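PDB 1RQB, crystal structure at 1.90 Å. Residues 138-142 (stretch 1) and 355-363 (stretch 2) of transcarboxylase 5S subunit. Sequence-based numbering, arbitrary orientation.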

# COMPACT_ATOMS: atom_id res chain seq x y z
N ASP A 138 1.42 -27.61 1.93
CA ASP A 138 2.66 -28.29 1.51
C ASP A 138 3.35 -27.38 0.49
O ASP A 138 2.72 -26.92 -0.46
CB ASP A 138 2.35 -29.64 0.86
CG ASP A 138 3.61 -30.36 0.43
OD1 ASP A 138 4.33 -30.89 1.30
OD2 ASP A 138 3.90 -30.37 -0.79
N ALA A 139 4.64 -27.14 0.70
CA ALA A 139 5.43 -26.23 -0.13
C ALA A 139 5.45 -26.65 -1.60
O ALA A 139 5.67 -25.82 -2.48
CB ALA A 139 6.86 -26.14 0.42
N MSE A 140 5.20 -27.93 -1.90
CA MSE A 140 5.23 -28.36 -3.30
C MSE A 140 3.81 -28.66 -3.80
O MSE A 140 3.63 -29.10 -4.94
CB MSE A 140 6.09 -29.61 -3.43
CG MSE A 140 7.48 -29.43 -2.86
SE MSE A 140 8.84 -29.87 -4.14
CE MSE A 140 8.67 -31.80 -4.07
N ASN A 141 2.81 -28.39 -2.96
CA ASN A 141 1.40 -28.64 -3.30
C ASN A 141 1.13 -30.13 -3.50
O ASN A 141 0.25 -30.50 -4.28
CB ASN A 141 0.96 -27.88 -4.56
CG ASN A 141 0.60 -26.44 -4.28
OD1 ASN A 141 0.23 -26.08 -3.16
ND2 ASN A 141 0.69 -25.60 -5.30
N ASP A 142 1.88 -30.99 -2.82
CA ASP A 142 1.64 -32.44 -2.90
C ASP A 142 0.59 -32.79 -1.84
O ASP A 142 0.88 -32.77 -0.64
CB ASP A 142 2.95 -33.20 -2.63
CG ASP A 142 2.81 -34.71 -2.80
OD1 ASP A 142 1.66 -35.22 -2.86
OD2 ASP A 142 3.86 -35.38 -2.86
N PHE A 355 9.11 -27.40 -11.27
CA PHE A 355 8.37 -26.14 -11.10
C PHE A 355 7.68 -26.04 -9.74
O PHE A 355 6.48 -25.75 -9.66
CB PHE A 355 7.33 -25.96 -12.20
CG PHE A 355 7.92 -25.67 -13.54
CD1 PHE A 355 7.82 -26.60 -14.57
CD2 PHE A 355 8.60 -24.48 -13.77
CE1 PHE A 355 8.39 -26.34 -15.82
CE2 PHE A 355 9.17 -24.21 -15.00
CZ PHE A 355 9.07 -25.15 -16.03
N PRO A 356 8.40 -26.29 -8.64
CA PRO A 356 7.65 -26.14 -7.40
C PRO A 356 7.44 -24.65 -7.12
O PRO A 356 8.16 -23.80 -7.64
CB PRO A 356 8.57 -26.78 -6.37
CG PRO A 356 9.95 -26.45 -6.92
CD PRO A 356 9.76 -26.79 -8.39
N PRO A 357 6.42 -24.32 -6.31
CA PRO A 357 6.14 -22.91 -5.96
C PRO A 357 7.40 -22.42 -5.24
O PRO A 357 8.02 -23.20 -4.51
CB PRO A 357 4.95 -23.03 -5.01
CG PRO A 357 4.25 -24.29 -5.47
CD PRO A 357 5.41 -25.23 -5.74
N LEU A 358 7.79 -21.17 -5.43
CA LEU A 358 9.02 -20.69 -4.77
C LEU A 358 8.72 -20.08 -3.40
O LEU A 358 8.86 -18.88 -3.18
CB LEU A 358 9.76 -19.69 -5.66
CG LEU A 358 10.36 -20.32 -6.93
CD1 LEU A 358 11.15 -19.27 -7.68
CD2 LEU A 358 11.27 -21.50 -6.58
N VAL A 359 8.32 -20.94 -2.48
CA VAL A 359 8.03 -20.52 -1.10
C VAL A 359 9.01 -21.27 -0.19
O VAL A 359 9.60 -22.27 -0.61
CB VAL A 359 6.60 -20.88 -0.70
CG1 VAL A 359 5.62 -20.20 -1.61
CG2 VAL A 359 6.39 -22.39 -0.76
N THR A 360 9.18 -20.79 1.03
CA THR A 360 10.08 -21.49 1.96
C THR A 360 9.55 -22.90 2.17
O THR A 360 8.35 -23.10 2.34
CB THR A 360 10.13 -20.77 3.31
OG1 THR A 360 10.57 -19.42 3.12
CG2 THR A 360 11.09 -21.49 4.26
N PRO A 361 10.44 -23.91 2.17
CA PRO A 361 11.90 -23.87 2.00
C PRO A 361 12.41 -24.07 0.57
O PRO A 361 13.60 -23.98 0.30
CB PRO A 361 12.36 -25.00 2.90
CG PRO A 361 11.32 -26.04 2.62
CD PRO A 361 10.02 -25.24 2.64
N SER A 362 11.49 -24.34 -0.36
CA SER A 362 11.86 -24.59 -1.76
C SER A 362 12.68 -23.43 -2.34
O SER A 362 13.63 -23.66 -3.08
CB SER A 362 10.61 -24.81 -2.61
OG SER A 362 9.89 -25.94 -2.16
N SER A 363 12.31 -22.20 -2.01
CA SER A 363 13.00 -21.02 -2.54
C SER A 363 14.48 -21.00 -2.13
O SER A 363 15.36 -20.83 -2.97
CB SER A 363 12.31 -19.74 -2.07
OG SER A 363 12.15 -19.75 -0.66

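Two segments of one chain, at least 216 residues apart in sequence wherever they touch, pack a tight turn against a proline-rich loop. In the first, D138 to N141 form a type I beta turn, closed by the backbone hydrogen bond from N141 N to D138 O (2.9 Å). N141 itself has positive phi and psi (64°/30°). The second segment is loop up to P361, whose preceding peptide bond is cis, and enters a helix at S362; S363 N donates to V359 O (3.1 Å), while the bond from V359 N back to P357 O (3.1 Å) is weak. Of the CA atoms, those of M140 and P356 come closest across the contact, 5.3 Å apart, and A139 lies nearest V359, at 6.3 Å between CA atoms.

The side chain of D138 braces the turn from within. Its CB points away from the loop, and OD2 accepts hydrogen bonds from M140 N (3.0 Å) and D142 N (2.9 Å), the latter the straighter at 164° against 141°. N141 N also lies 3.1 Å from D138 OD2, but the angle is too poor for a hydrogen bond. D142 does not touch the loop; its side chain caps a backbone N just past the stretch.

No hydrogen bond crosses the contact, which rests on van der Waals packing over 283 Å² of buried surface, both sides summed. A139 contributes most, with 85 Å² covered. Its small side chain points toward the loop and fits among several neighbours: CB lies 4.0 Å from V359 CG2, 4.0 Å from P361 CD, 3.9 Å from T360 O and 4.0 Å from S362 OG. T360 thus meets the turn through its carbonyl, its own CB pointing away. The carbonyl of A139 also packs closely, with O 3.3 Å from P357 CD; a proline nitrogen within a chain carries no hydrogen, so the ring offers this oxygen carbon rather than an N-H donor.

M140, a selenomethionine, leaves its backbone sideways to the loop, with chi1 at -54° (m) and chi2 between wells at -126°. Its SE reaches P356 CB at 3.8 Å, an apolar contact, and its CA sits 4.0 Å from P357 CD. The P357 ring also meets N141, whose ND2 approaches P357 CG to 3.8 Å. That amide finds its polar partners elsewhere in the structure, so it can pack against the ring with its hydrogen-bonding needs met. The adjacent P356 and P357 both direct CB toward the turn.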